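Local coordinates for protein lactococcal phage P2 ORF15 (Lactococcus phage p2, PDB 2WZP) that probably serves as the distal tail (Dit) protein of the phage, forming rings at the tail tip that carry the receptor-binding proteins of the baseplate, at residues Q32-T37 with T121-T126; V131-A136 with T162-Y167; P233-T238 with L309-K314. One frame throughout, in Å; residues are numbered along the deposited sequence.

Contact 1 (Q32-T37 with T121-T126)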
ATOM      1  N   GLN M  32      31.735 -18.482   1.749  1.00 40.55           N
ATOM      2  CA  GLN M  32      31.312 -19.889   1.750  1.00 38.02           C
ATOM      3  C   GLN M  32      30.614 -20.215   3.050  1.00 38.13           C
ATOM      4  O   GLN M  32      31.128 -19.880   4.119  1.00 37.57           O
ATOM      5  CB  GLN M  32      32.523 -20.850   1.600  1.00 39.18           C
ATOM      6  CG  GLN M  32      33.426 -20.640   0.381  1.00 45.22           C
ATOM      7  CD  GLN M  32      32.800 -21.163  -0.880  1.00 59.91           C
ATOM      8  OE1 GLN M  32      32.778 -22.361  -1.127  1.00 58.24           O
ATOM      9  NE2 GLN M  32      32.267 -20.277  -1.702  1.00 51.39           N
ATOM     10  N   TYR M  33      29.470 -20.910   2.963  1.00 32.19           N
ATOM     11  CA  TYR M  33      28.712 -21.376   4.120  1.00 30.57           C
ATOM     12  C   TYR M  33      28.625 -22.884   4.060  1.00 32.91           C
ATOM     13  O   TYR M  33      28.452 -23.444   2.982  1.00 32.82           O
ATOM     14  CB  TYR M  33      27.280 -20.812   4.149  1.00 31.65           C
ATOM     15  CG  TYR M  33      27.153 -19.353   4.519  1.00 33.22           C
ATOM     16  CD1 TYR M  33      27.683 -18.865   5.712  1.00 34.63           C
ATOM     17  CD2 TYR M  33      26.389 -18.486   3.746  1.00 34.00           C
ATOM     18  CE1 TYR M  33      27.536 -17.527   6.074  1.00 34.13           C
ATOM     19  CE2 TYR M  33      26.204 -17.152   4.118  1.00 34.65           C
ATOM     20  CZ  TYR M  33      26.805 -16.671   5.266  1.00 38.33           C
ATOM     21  OH  TYR M  33      26.615 -15.363   5.631  1.00 34.34           O
ATOM     22  N   LYS M  34      28.705 -23.548   5.210  1.00 28.44           N
ATOM     23  CA  LYS M  34      28.564 -25.007   5.275  1.00 27.61           C
ATOM     24  C   LYS M  34      27.815 -25.358   6.539  1.00 32.93           C
ATOM     25  O   LYS M  34      27.976 -24.670   7.542  1.00 33.96           O
ATOM     26  CB  LYS M  34      29.942 -25.705   5.286  1.00 28.26           C
ATOM     27  CG  LYS M  34      30.666 -25.650   3.970  1.00 30.53           C
ATOM     28  CD  LYS M  34      32.053 -26.205   4.085  1.00 41.56           C
ATOM     29  CE  LYS M  34      32.753 -26.292   2.747  1.00 40.94           C
ATOM     30  NZ  LYS M  34      32.995 -24.952   2.166  1.00 45.49           N
ATOM     31  N   ILE M  35      27.005 -26.412   6.507  1.00 29.49           N
ATOM     32  CA  ILE M  35      26.302 -26.902   7.688  1.00 29.62           C
ATOM     33  C   ILE M  35      26.985 -28.215   8.083  1.00 35.90           C
ATOM     34  O   ILE M  35      27.079 -29.116   7.256  1.00 36.02           O
ATOM     35  CB  ILE M  35      24.770 -27.040   7.440  1.00 32.39           C
ATOM     36  CG1 ILE M  35      24.065 -25.652   7.418  1.00 32.30           C
ATOM     37  CG2 ILE M  35      24.080 -28.015   8.425  1.00 32.76           C
ATOM     38  CD1 ILE M  35      24.045 -24.807   8.757  1.00 30.65           C
ATOM     39  N   HIS M  36      27.523 -28.288   9.317  1.00 32.70           N
ATOM     40  CA  HIS M  36      28.175 -29.486   9.854  1.00 30.73           C
ATOM     41  C   HIS M  36      27.229 -30.110  10.851  1.00 33.37           C
ATOM     42  O   HIS M  36      26.679 -29.394  11.697  1.00 33.47           O
ATOM     43  CB  HIS M  36      29.485 -29.140  10.570  1.00 30.59           C
ATOM     44  CG  HIS M  36      30.530 -28.538   9.698  1.00 33.32           C
ATOM     45  ND1 HIS M  36      31.599 -29.280   9.242  1.00 34.76           N
ATOM     46  CD2 HIS M  36      30.656 -27.266   9.252  1.00 34.36           C
ATOM     47  CE1 HIS M  36      32.329 -28.447   8.520  1.00 33.69           C
ATOM     48  NE2 HIS M  36      31.798 -27.223   8.496  1.00 33.87           N
ATOM     49  N   THR M  37      27.049 -31.438  10.773  1.00 28.87           N
ATOM     50  CA  THR M  37      26.193 -32.167  11.722  1.00 28.83           C
ATOM     51  C   THR M  37      26.967 -32.507  13.006  1.00 33.45           C
ATOM     52  O   THR M  37      26.353 -32.754  14.047  1.00 32.45           O
ATOM     53  CB  THR M  37      25.536 -33.402  11.090  1.00 33.73           C
ATOM     54  OG1 THR M  37      26.550 -34.268  10.596  1.00 31.38           O
ATOM     55  CG2 THR M  37      24.522 -33.042   9.988  1.00 32.34           C
ATOM     56  N   THR M 121      26.313 -26.892  13.200  1.00 29.10           N
ATOM     57  CA  THR M 121      27.310 -25.814  13.134  1.00 28.60           C
ATOM     58  C   THR M 121      27.412 -25.197  11.748  1.00 32.65           C
ATOM     59  O   THR M 121      27.700 -25.899  10.767  1.00 32.75           O
ATOM     60  CB  THR M 121      28.690 -26.326  13.627  1.00 28.11           C
ATOM     61  OG1 THR M 121      28.582 -26.703  14.992  1.00 27.69           O
ATOM     62  CG2 THR M 121      29.770 -25.289  13.507  1.00 23.02           C
ATOM     63  N   LEU M 122      27.224 -23.883  11.681  1.00 27.85           N
ATOM     64  CA  LEU M 122      27.403 -23.136  10.445  1.00 27.34           C
ATOM     65  C   LEU M 122      28.864 -22.651  10.358  1.00 31.86           C
ATOM     66  O   LEU M 122      29.389 -22.054  11.300  1.00 30.89           O
ATOM     67  CB  LEU M 122      26.423 -21.945  10.376  1.00 26.91           C
ATOM     68  CG  LEU M 122      26.571 -20.966   9.200  1.00 29.78           C
ATOM     69  CD1 LEU M 122      25.942 -21.539   7.928  1.00 29.04           C
ATOM     70  CD2 LEU M 122      25.943 -19.642   9.554  1.00 30.82           C
ATOM     71  N   GLU M 123      29.512 -22.949   9.242  1.00 29.67           N
ATOM     72  CA  GLU M 123      30.859 -22.484   8.941  1.00 29.25           C
ATOM     73  C   GLU M 123      30.695 -21.251   8.038  1.00 32.21           C
ATOM     74  O   GLU M 123      29.942 -21.281   7.079  1.00 31.66           O
ATOM     75  CB  GLU M 123      31.656 -23.585   8.251  1.00 30.38           C
ATOM     76  CG  GLU M 123      33.063 -23.176   7.887  1.00 35.56           C
ATOM     77  CD  GLU M 123      33.866 -24.254   7.193  1.00 52.56           C
ATOM     78  OE1 GLU M 123      33.660 -25.454   7.493  1.00 41.62           O
ATOM     79  OE2 GLU M 123      34.717 -23.891   6.351  1.00 44.30           O
ATOM     80  N   TYR M 124      31.341 -20.163   8.387  1.00 29.97           N
ATOM     81  CA  TYR M 124      31.279 -18.891   7.665  1.00 29.85           C
ATOM     82  C   TYR M 124      32.721 -18.553   7.292  1.00 35.72           C
ATOM     83  O   TYR M 124      33.547 -18.257   8.162  1.00 35.54           O
ATOM     84  CB  TYR M 124      30.653 -17.818   8.576  1.00 29.76           C
ATOM     85  CG  TYR M 124      30.572 -16.401   8.050  1.00 30.67           C
ATOM     86  CD1 TYR M 124      30.434 -16.144   6.688  1.00 32.32           C
ATOM     87  CD2 TYR M 124      30.515 -15.319   8.924  1.00 31.57           C
ATOM     88  CE1 TYR M 124      30.274 -14.842   6.209  1.00 33.29           C
ATOM     89  CE2 TYR M 124      30.317 -14.018   8.460  1.00 32.64           C
ATOM     90  CZ  TYR M 124      30.207 -13.781   7.100  1.00 39.86           C
ATOM     91  OH  TYR M 124      30.007 -12.493   6.658  1.00 37.84           O
ATOM     92  N   GLN M 125      33.033 -18.699   6.001  1.00 32.53           N
ATOM     93  CA  GLN M 125      34.377 -18.484   5.488  1.00 31.79           C
ATOM     94  C   GLN M 125      34.464 -17.406   4.424  1.00 37.99           C
ATOM     95  O   GLN M 125      33.680 -17.400   3.474  1.00 37.49           O
ATOM     96  CB  GLN M 125      34.985 -19.794   4.961  1.00 31.93           C
ATOM     97  CG  GLN M 125      36.470 -19.640   4.720  1.00 41.08           C
ATOM     98  CD  GLN M 125      37.107 -20.798   4.038  1.00 52.84           C
ATOM     99  OE1 GLN M 125      36.481 -21.550   3.279  1.00 50.27           O
ATOM    100  NE2 GLN M 125      38.396 -20.941   4.281  1.00 35.69           N
ATOM    101  N   THR M 126      35.446 -16.498   4.601  1.00 36.95           N
ATOM    102  CA  THR M 126      35.797 -15.404   3.686  1.00 37.23           C
ATOM    103  C   THR M 126      37.317 -15.432   3.493  1.00 44.78           C
ATOM    104  O   THR M 126      37.969 -16.373   3.940  1.00 45.87           O
ATOM    105  CB  THR M 126      35.246 -14.046   4.157  1.00 34.17           C
ATOM    106  OG1 THR M 126      35.867 -13.676   5.381  1.00 38.77           O
ATOM    107  CG2 THR M 126      33.733 -14.037   4.290  1.00 29.70           C
TER
HETATM  108  O   HOH W   1      34.275 -23.048   3.789  1.00 45.35           O
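E123 swings CG anti to its backbone nitrogen (chi1 179°) and stays extended, while H36 carries its ring beside its own nitrogen (chi1 -63°), and the carboxylate is thereby brought across to the imidazole on the adjoining strand. H36 NE2 donates to E123 OE1 at 2.8 Å, and OE1 accepts on its anti lone pair, away from OE2; ring and carboxylate are nearly coplanar, 15° apart. With ND1 bonded to D44, both ring nitrogens face carboxylates, a setting that would favour a charged imidazolium. K34 lies alongside E123 on the same face, but their charged ends do not touch: a water accepts from K34 NZ at 2.8 Å and donates to E123 OE2 at 2.7 Å and to Q125 OE1 at 2.7 Å. OE2 is also bonded to Q130. The other face is apolar and aromatic. Y33 and Y124 run side by side, their planes near parallel but slid apart so that the rings hardly overlap, and Y33 CE1 meets Y124 CD1. L122 CD1 bridges to Y33 CD1 and I35 CD1, both at 3.9 Å. Between the two faces, paired backbone bonds at Q32–Q125, K34–E123 and H36–T121 set a regular antiparallel register. The hydroxyls of Y33 and Y124 reach E144 and K142 of the second subunit, so this face also looks onto a subunit interface. Within the seven-stranded antiparallel sheet of the N-terminal part, strand 32-36 lies between 46-48 and 120-125, and 120-125 is followed by 130-140.

Contact 2 (V131-A136 with T162-Y167)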
ATOM      1  N   VAL M 131      35.150 -18.890  10.526  1.00 27.92           N
ATOM      2  CA  VAL M 131      34.480 -18.947  11.831  1.00 27.31           C
ATOM      3  C   VAL M 131      33.239 -19.855  11.856  1.00 32.17           C
ATOM      4  O   VAL M 131      32.779 -20.311  10.806  1.00 31.45           O
ATOM      5  CB  VAL M 131      34.210 -17.550  12.428  1.00 29.13           C
ATOM      6  CG1 VAL M 131      35.504 -16.724  12.517  1.00 27.68           C
ATOM      7  CG2 VAL M 131      33.150 -16.826  11.619  1.00 28.83           C
ATOM      8  N   TYR M 132      32.747 -20.166  13.077  1.00 27.75           N
ATOM      9  CA  TYR M 132      31.643 -21.081  13.266  1.00 26.43           C
ATOM     10  C   TYR M 132      30.581 -20.525  14.186  1.00 30.32           C
ATOM     11  O   TYR M 132      30.861 -19.669  15.026  1.00 29.12           O
ATOM     12  CB  TYR M 132      32.176 -22.408  13.817  1.00 27.11           C
ATOM     13  CG  TYR M 132      33.254 -23.015  12.947  1.00 29.07           C
ATOM     14  CD1 TYR M 132      32.932 -23.886  11.910  1.00 31.05           C
ATOM     15  CD2 TYR M 132      34.605 -22.717  13.157  1.00 29.14           C
ATOM     16  CE1 TYR M 132      33.919 -24.443  11.100  1.00 31.17           C
ATOM     17  CE2 TYR M 132      35.596 -23.234  12.323  1.00 29.18           C
ATOM     18  CZ  TYR M 132      35.248 -24.106  11.300  1.00 34.97           C
ATOM     19  OH  TYR M 132      36.199 -24.684  10.486  1.00 34.28           O
ATOM     20  N   ALA M 133      29.350 -21.039  14.031  1.00 25.83           N
ATOM     21  CA  ALA M 133      28.226 -20.694  14.884  1.00 23.98           C
ATOM     22  C   ALA M 133      27.457 -21.952  15.171  1.00 27.52           C
ATOM     23  O   ALA M 133      27.054 -22.625  14.230  1.00 28.43           O
ATOM     24  CB  ALA M 133      27.313 -19.664  14.202  1.00 24.26           C
ATOM     25  N   ASP M 134      27.284 -22.311  16.452  1.00 24.45           N
ATOM     26  CA  ASP M 134      26.441 -23.451  16.855  1.00 23.77           C
ATOM     27  C   ASP M 134      25.026 -22.918  16.873  1.00 30.01           C
ATOM     28  O   ASP M 134      24.742 -21.921  17.551  1.00 30.12           O
ATOM     29  CB  ASP M 134      26.814 -24.000  18.238  1.00 24.35           C
ATOM     30  CG  ASP M 134      28.185 -24.608  18.301  1.00 36.11           C
ATOM     31  OD1 ASP M 134      28.740 -24.954  17.211  1.00 35.82           O
ATOM     32  OD2 ASP M 134      28.696 -24.789  19.431  1.00 42.74           O
ATOM     33  N   LEU M 135      24.162 -23.549  16.066  1.00 26.89           N
ATOM     34  CA  LEU M 135      22.769 -23.156  15.857  1.00 25.46           C
ATOM     35  C   LEU M 135      21.786 -24.284  16.168  1.00 31.00           C
ATOM     36  O   LEU M 135      22.131 -25.469  16.130  1.00 31.81           O
ATOM     37  CB  LEU M 135      22.602 -22.795  14.364  1.00 24.83           C
ATOM     38  CG  LEU M 135      23.506 -21.721  13.767  1.00 27.88           C
ATOM     39  CD1 LEU M 135      23.262 -21.595  12.285  1.00 27.25           C
ATOM     40  CD2 LEU M 135      23.281 -20.352  14.454  1.00 26.08           C
ATOM     41  N   ALA M 136      20.541 -23.911  16.408  1.00 27.71           N
ATOM     42  CA  ALA M 136      19.445 -24.835  16.642  1.00 27.01           C
ATOM     43  C   ALA M 136      18.296 -24.333  15.760  1.00 33.13           C
ATOM     44  O   ALA M 136      17.995 -23.138  15.752  1.00 31.76           O
ATOM     45  CB  ALA M 136      19.047 -24.808  18.101  1.00 27.25           C
ATOM     46  N   THR M 162      26.066 -20.312  20.025  1.00 33.36           N
ATOM     47  CA  THR M 162      27.427 -19.784  20.124  1.00 33.18           C
ATOM     48  C   THR M 162      27.752 -19.104  18.831  1.00 37.55           C
ATOM     49  O   THR M 162      27.987 -19.772  17.857  1.00 38.60           O
ATOM     50  CB  THR M 162      28.364 -20.936  20.492  1.00 41.37           C
ATOM     51  OG1 THR M 162      28.026 -21.380  21.804  1.00 41.19           O
ATOM     52  CG2 THR M 162      29.770 -20.517  20.532  1.00 48.11           C
ATOM     53  N   LYS M 163      27.674 -17.783  18.791  1.00 34.82           N
ATOM     54  CA  LYS M 163      27.924 -17.100  17.541  1.00 34.34           C
ATOM     55  C   LYS M 163      29.274 -16.460  17.416  1.00 37.92           C
ATOM     56  O   LYS M 163      29.607 -15.515  18.102  1.00 34.37           O
ATOM     57  CB  LYS M 163      26.836 -16.102  17.199  1.00 36.86           C
ATOM     58  CG  LYS M 163      26.918 -15.619  15.802  1.00 32.76           C
ATOM     59  CD  LYS M 163      25.932 -14.557  15.598  1.00 40.29           C
ATOM     60  CE  LYS M 163      26.372 -13.586  14.588  1.00 37.47           C
ATOM     61  NZ  LYS M 163      25.664 -12.335  14.818  1.00 40.54           N
ATOM     62  N   TRP M 164      30.000 -17.043  16.474  1.00 33.60           N
ATOM     63  CA  TRP M 164      31.350 -16.762  16.058  1.00 29.21           C
ATOM     64  C   TRP M 164      32.399 -17.296  17.025  1.00 29.99           C
ATOM     65  O   TRP M 164      32.611 -16.791  18.095  1.00 28.65           O
ATOM     66  CB  TRP M 164      31.541 -15.318  15.666  1.00 27.63           C
ATOM     67  CG  TRP M 164      30.624 -14.832  14.580  1.00 28.50           C
ATOM     68  CD1 TRP M 164      30.230 -13.568  14.388  1.00 31.68           C
ATOM     69  CD2 TRP M 164      29.976 -15.603  13.573  1.00 28.13           C
ATOM     70  NE1 TRP M 164      29.398 -13.482  13.332  1.00 31.62           N
ATOM     71  CE2 TRP M 164      29.221 -14.725  12.810  1.00 32.12           C
ATOM     72  CE3 TRP M 164      29.959 -16.951  13.245  1.00 29.08           C
ATOM     73  CZ2 TRP M 164      28.460 -15.141  11.744  1.00 30.13           C
ATOM     74  CZ3 TRP M 164      29.211 -17.356  12.192  1.00 29.59           C
ATOM     75  CH2 TRP M 164      28.467 -16.461  11.454  1.00 29.84           C
ATOM     76  N   TYR M 165      32.953 -18.436  16.646  1.00 24.94           N
ATOM     77  CA  TYR M 165      34.006 -19.080  17.381  1.00 23.55           C
ATOM     78  C   TYR M 165      34.943 -19.773  16.418  1.00 28.98           C
ATOM     79  O   TYR M 165      34.633 -19.942  15.239  1.00 29.72           O
ATOM     80  CB  TYR M 165      33.447 -20.051  18.451  1.00 23.86           C
ATOM     81  CG  TYR M 165      32.890 -21.367  17.954  1.00 23.58           C
ATOM     82  CD1 TYR M 165      33.719 -22.470  17.754  1.00 24.62           C
ATOM     83  CD2 TYR M 165      31.530 -21.523  17.722  1.00 23.28           C
ATOM     84  CE1 TYR M 165      33.206 -23.688  17.324  1.00 23.28           C
ATOM     85  CE2 TYR M 165      31.006 -22.732  17.286  1.00 23.61           C
ATOM     86  CZ  TYR M 165      31.841 -23.819  17.104  1.00 27.85           C
ATOM     87  OH  TYR M 165      31.308 -25.006  16.650  1.00 26.25           O
ATOM     88  N   THR M 166      36.104 -20.139  16.943  1.00 25.08           N
ATOM     89  CA  THR M 166      37.164 -20.917  16.336  1.00 24.60           C
ATOM     90  C   THR M 166      37.703 -21.745  17.465  1.00 27.93           C
ATOM     91  O   THR M 166      37.485 -21.414  18.641  1.00 26.56           O
ATOM     92  CB  THR M 166      38.291 -20.062  15.703  1.00 31.16           C
ATOM     93  OG1 THR M 166      38.894 -19.229  16.679  1.00 30.81           O
ATOM     94  CG2 THR M 166      37.832 -19.248  14.521  1.00 29.13           C
ATOM     95  N   TYR M 167      38.413 -22.816  17.118  1.00 26.70           N
ATOM     96  CA  TYR M 167      39.025 -23.650  18.129  1.00 26.51           C
ATOM     97  C   TYR M 167      40.485 -23.389  18.136  1.00 32.76           C
ATOM     98  O   TYR M 167      41.104 -23.172  17.087  1.00 33.62           O
ATOM     99  CB  TYR M 167      38.742 -25.138  17.892  1.00 26.92           C
ATOM    100  CG  TYR M 167      37.382 -25.609  18.364  1.00 25.99           C
ATOM    101  CD1 TYR M 167      37.034 -25.558  19.712  1.00 28.08           C
ATOM    102  CD2 TYR M 167      36.473 -26.184  17.473  1.00 25.37           C
ATOM    103  CE1 TYR M 167      35.783 -25.989  20.152  1.00 28.70           C
ATOM    104  CE2 TYR M 167      35.240 -26.669  17.911  1.00 25.91           C
ATOM    105  CZ  TYR M 167      34.894 -26.552  19.251  1.00 34.36           C
ATOM    106  OH  TYR M 167      33.702 -27.036  19.717  1.00 39.40           O
TER
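Y132 and Y165 form a hydrogen-bonded antiparallel pair, Y132 N to Y165 O and Y165 N to Y132 O, both at 2.9 Å, but the register slips by one before A133 meets K163 and D134 pairs with T162, because two residues, Y165 and W164 (phi 76°), whose N bonds Y132 O only weakly, are set against the single Y132, a G1 beta bulge. The Y165 side chain turns back over the strand, CG lying between its backbone nitrogen and carbonyl carbon (chi1 75°), and this lays the ring across Y132 and D134. Y132 CB sits over one ring face in a CH-pi contact, 3.7 Å from the centroid, whereas the Y132 ring itself meets the Y165 ring only obliquely. At the far end Y165 OH donates to D134 OD1 at 2.6 Å, on the syn side of the carboxylate and somewhat out of its plane; the two flat groups are turned 69° apart. On the other side of the strand the W164 indole is held between K163 CG, above the centre of one face, and V131 CG2, nearer the rim of the opposite face, with A133 CB 3.6 Å from W164 CZ3. V326 also packs on V131 and W164. The bulge lies where strand 153-163 ends and 165-173 sets off into the C-terminal sheet. Buried D134 is unlikely to be protonated: OD1 is also bonded to T121 OG1 and OD2 makes a salt bridge with K320, whose ammonium additionally faces the Y165 ring, so this charge network spans the junction between the two sheets.

Contact 3 (P233-T238 with L309-K314)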
ATOM      1  N   PRO M 233      47.217 -35.611  36.208  1.00 31.39           N
ATOM      2  CA  PRO M 233      47.750 -35.371  37.575  1.00 31.70           C
ATOM      3  C   PRO M 233      49.157 -35.922  37.809  1.00 37.93           C
ATOM      4  O   PRO M 233      49.581 -36.869  37.143  1.00 37.89           O
ATOM      5  CB  PRO M 233      46.707 -36.003  38.505  1.00 33.27           C
ATOM      6  CG  PRO M 233      45.495 -36.306  37.634  1.00 37.28           C
ATOM      7  CD  PRO M 233      45.985 -36.437  36.231  1.00 32.97           C
ATOM      8  N   LYS M 234      49.907 -35.274  38.704  1.00 36.31           N
ATOM      9  CA  LYS M 234      51.289 -35.647  38.994  1.00 36.26           C
ATOM     10  C   LYS M 234      51.412 -36.518  40.235  1.00 42.76           C
ATOM     11  O   LYS M 234      51.772 -37.689  40.113  1.00 43.72           O
ATOM     12  CB  LYS M 234      52.190 -34.391  39.082  1.00 38.27           C
ATOM     13  CG  LYS M 234      53.679 -34.664  38.940  1.00 45.63           C
ATOM     14  CD  LYS M 234      54.457 -33.389  38.731  1.00 58.18           C
ATOM     15  CE  LYS M 234      55.820 -33.631  38.116  1.00 68.35           C
ATOM     16  NZ  LYS M 234      56.033 -32.778  36.896  1.00 75.27           N
ATOM     17  N   LEU M 235      51.221 -35.924  41.427  1.00 40.76           N
ATOM     18  CA  LEU M 235      51.358 -36.598  42.711  1.00 41.01           C
ATOM     19  C   LEU M 235      50.057 -37.190  43.213  1.00 47.84           C
ATOM     20  O   LEU M 235      48.990 -36.561  43.119  1.00 47.53           O
ATOM     21  CB  LEU M 235      51.950 -35.652  43.773  1.00 40.91           C
ATOM     22  CG  LEU M 235      53.294 -34.987  43.464  1.00 44.87           C
ATOM     23  CD1 LEU M 235      53.637 -33.960  44.511  1.00 44.30           C
ATOM     24  CD2 LEU M 235      54.400 -36.016  43.315  1.00 46.59           C
ATOM     25  N   PRO M 236      50.131 -38.405  43.789  1.00 47.13           N
ATOM     26  CA  PRO M 236      48.915 -39.019  44.329  1.00 47.83           C
ATOM     27  C   PRO M 236      48.613 -38.469  45.728  1.00 52.83           C
ATOM     28  O   PRO M 236      49.520 -38.034  46.436  1.00 52.54           O
ATOM     29  CB  PRO M 236      49.276 -40.521  44.376  1.00 49.40           C
ATOM     30  CG  PRO M 236      50.693 -40.640  43.848  1.00 52.60           C
ATOM     31  CD  PRO M 236      51.294 -39.291  43.991  1.00 48.17           C
ATOM     32  N   LYS M 237      47.350 -38.553  46.167  1.00 49.76           N
ATOM     33  CA  LYS M 237      46.914 -38.099  47.504  1.00 49.31           C
ATOM     34  C   LYS M 237      46.957 -36.559  47.590  1.00 49.89           C
ATOM     35  O   LYS M 237      46.969 -36.001  48.695  1.00 49.88           O
ATOM     36  CB  LYS M 237      47.804 -38.705  48.658  1.00 52.65           C
ATOM     37  CG  LYS M 237      48.001 -40.223  48.701  1.00 62.95           C
ATOM     38  CD  LYS M 237      48.914 -40.615  49.866  1.00 73.13           C
ATOM     39  CE  LYS M 237      49.454 -42.022  49.727  1.00 89.15           C
ATOM     40  NZ  LYS M 237      50.588 -42.283  50.659  1.00 99.65           N
ATOM     41  N   THR M 238      47.002 -35.881  46.432  1.00 43.05           N
ATOM     42  CA  THR M 238      47.106 -34.426  46.336  1.00 40.26           C
ATOM     43  C   THR M 238      46.049 -33.914  45.348  1.00 39.93           C
ATOM     44  O   THR M 238      45.959 -34.462  44.246  1.00 39.28           O
ATOM     45  CB  THR M 238      48.542 -34.056  45.887  1.00 43.71           C
ATOM     46  OG1 THR M 238      49.466 -34.728  46.727  1.00 49.10           O
ATOM     47  CG2 THR M 238      48.830 -32.548  45.899  1.00 40.94           C
ATOM     48  N   LEU M 309      48.682 -24.648  36.205  1.00 28.28           N
ATOM     49  CA  LEU M 309      48.300 -26.020  36.487  1.00 27.29           C
ATOM     50  C   LEU M 309      48.421 -26.248  37.996  1.00 32.40           C
ATOM     51  O   LEU M 309      49.208 -25.573  38.659  1.00 32.71           O
ATOM     52  CB  LEU M 309      49.230 -26.998  35.758  1.00 26.68           C
ATOM     53  CG  LEU M 309      49.445 -26.848  34.255  1.00 29.58           C
ATOM     54  CD1 LEU M 309      50.361 -27.962  33.730  1.00 28.04           C
ATOM     55  CD2 LEU M 309      48.124 -26.816  33.487  1.00 28.76           C
ATOM     56  N   ILE M 310      47.616 -27.150  38.547  1.00 29.53           N
ATOM     57  CA  ILE M 310      47.704 -27.531  39.954  1.00 29.08           C
ATOM     58  C   ILE M 310      47.966 -29.020  39.968  1.00 35.44           C
ATOM     59  O   ILE M 310      47.086 -29.806  39.587  1.00 37.05           O
ATOM     60  CB  ILE M 310      46.499 -27.131  40.844  1.00 31.04           C
ATOM     61  CG1 ILE M 310      46.352 -25.592  40.900  1.00 29.97           C
ATOM     62  CG2 ILE M 310      46.664 -27.756  42.266  1.00 31.68           C
ATOM     63  CD1 ILE M 310      45.146 -25.152  41.311  1.00 30.04           C
ATOM     64  N   ASN M 311      49.205 -29.396  40.345  1.00 30.30           N
ATOM     65  CA  ASN M 311      49.651 -30.773  40.460  1.00 29.33           C
ATOM     66  C   ASN M 311      49.407 -31.573  39.182  1.00 33.97           C
ATOM     67  O   ASN M 311      48.918 -32.696  39.232  1.00 34.58           O
ATOM     68  CB  ASN M 311      49.047 -31.429  41.712  1.00 26.17           C
ATOM     69  CG  ASN M 311      49.495 -32.820  41.957  1.00 41.14           C
ATOM     70  OD1 ASN M 311      50.619 -33.186  41.629  1.00 39.59           O
ATOM     71  ND2 ASN M 311      48.599 -33.643  42.470  1.00 30.84           N
ATOM     72  N   LEU M 312      49.769 -30.990  38.024  1.00 29.40           N
ATOM     73  CA  LEU M 312      49.618 -31.674  36.737  1.00 27.30           C
ATOM     74  C   LEU M 312      50.949 -31.745  36.063  1.00 32.94           C
ATOM     75  O   LEU M 312      51.728 -30.782  36.122  1.00 33.27           O
ATOM     76  CB  LEU M 312      48.621 -30.982  35.776  1.00 25.79           C
ATOM     77  CG  LEU M 312      47.211 -30.641  36.276  1.00 28.11           C
ATOM     78  CD1 LEU M 312      46.433 -29.927  35.191  1.00 26.75           C
ATOM     79  CD2 LEU M 312      46.450 -31.900  36.705  1.00 29.72           C
ATOM     80  N   SER M 313      51.200 -32.858  35.366  1.00 28.76           N
ATOM     81  CA  SER M 313      52.423 -32.979  34.606  1.00 27.57           C
ATOM     82  C   SER M 313      52.228 -32.332  33.231  1.00 34.01           C
ATOM     83  O   SER M 313      53.164 -31.794  32.658  1.00 34.10           O
ATOM     84  CB  SER M 313      52.826 -34.440  34.482  1.00 29.05           C
ATOM     85  OG  SER M 313      51.802 -35.204  33.873  1.00 43.36           O
ATOM     86  N   LYS M 314      50.995 -32.370  32.721  1.00 33.67           N
ATOM     87  CA  LYS M 314      50.588 -31.895  31.403  1.00 33.30           C
ATOM     88  C   LYS M 314      49.074 -31.649  31.407  1.00 35.29           C
ATOM     89  O   LYS M 314      48.347 -32.237  32.219  1.00 33.65           O
ATOM     90  CB  LYS M 314      50.928 -33.002  30.371  1.00 36.15           C
ATOM     91  CG  LYS M 314      50.955 -32.579  28.900  1.00 42.82           C
ATOM     92  CD  LYS M 314      51.149 -33.785  27.978  1.00 43.45           C
ATOM     93  CE  LYS M 314      51.911 -33.441  26.718  1.00 60.55           C
ATOM     94  NZ  LYS M 314      51.856 -34.532  25.701  1.00 78.33           N
TER
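Hydrogen bonds centred on N311 do most of the joining. Its amide reaches out with CG anti to the backbone nitrogen (chi1 -177°) and meets L235 twice: L235 N donates to OD1 at 2.8 Å, on a lone pair and almost straight, while ND2 donates to L235 O at 3.0 Å in the amide plane. The side chain thus pairs with both polar backbone atoms of one residue, much as a neighbouring strand would. A weak bond from ND2 to T238 O extends the hold along the loop. N311 O accepts K234 N at 2.8 Å, the donor standing above the carbonyl plane. The backbone of N311 is in the left-handed helical region, between strand 305-310 of one sheet and 312-322 of another; the loop 234-239 links the same two sheets in the reverse direction, from 224-233 to 240-246, so the contact ties together two links between these sheets in the C-terminal, Dit-family part. Van der Waals contacts add carbons to the amide: T238 CB and CG2 lie against N311 ND2, the two side chains crossing at about a right angle, and K234 CB touches OD1. The apolar contact is L312 CD2, within 3.8 Å of P233 CA and backed by A240, V242 and L231.

Overall arrangement
Contacts 1 and 2 are neighbours, their centres about 9 Å apart, sharing the sheet in which strands 120-125 and 130-140 lie side by side. They touch directly: Y124 N is 2.8 Å from V131 O, and Y124 CD2 packs on W164 CH2 at 3.4 Å. Contact 3 stands apart, about 33 Å from contact 2 and 39 Å from contact 1 between centres, on the opposite side of the chain's centre from contact 1. Its link to contact 2 runs through the C-terminal sheet, where strands 165-173 and 312-322 are adjacent, yet nearest atoms of contacts 2 and 3 remain about 17 Å apart. Contact 2 lies where strand 153-163 of the first sheet passes into 165-173 of the second.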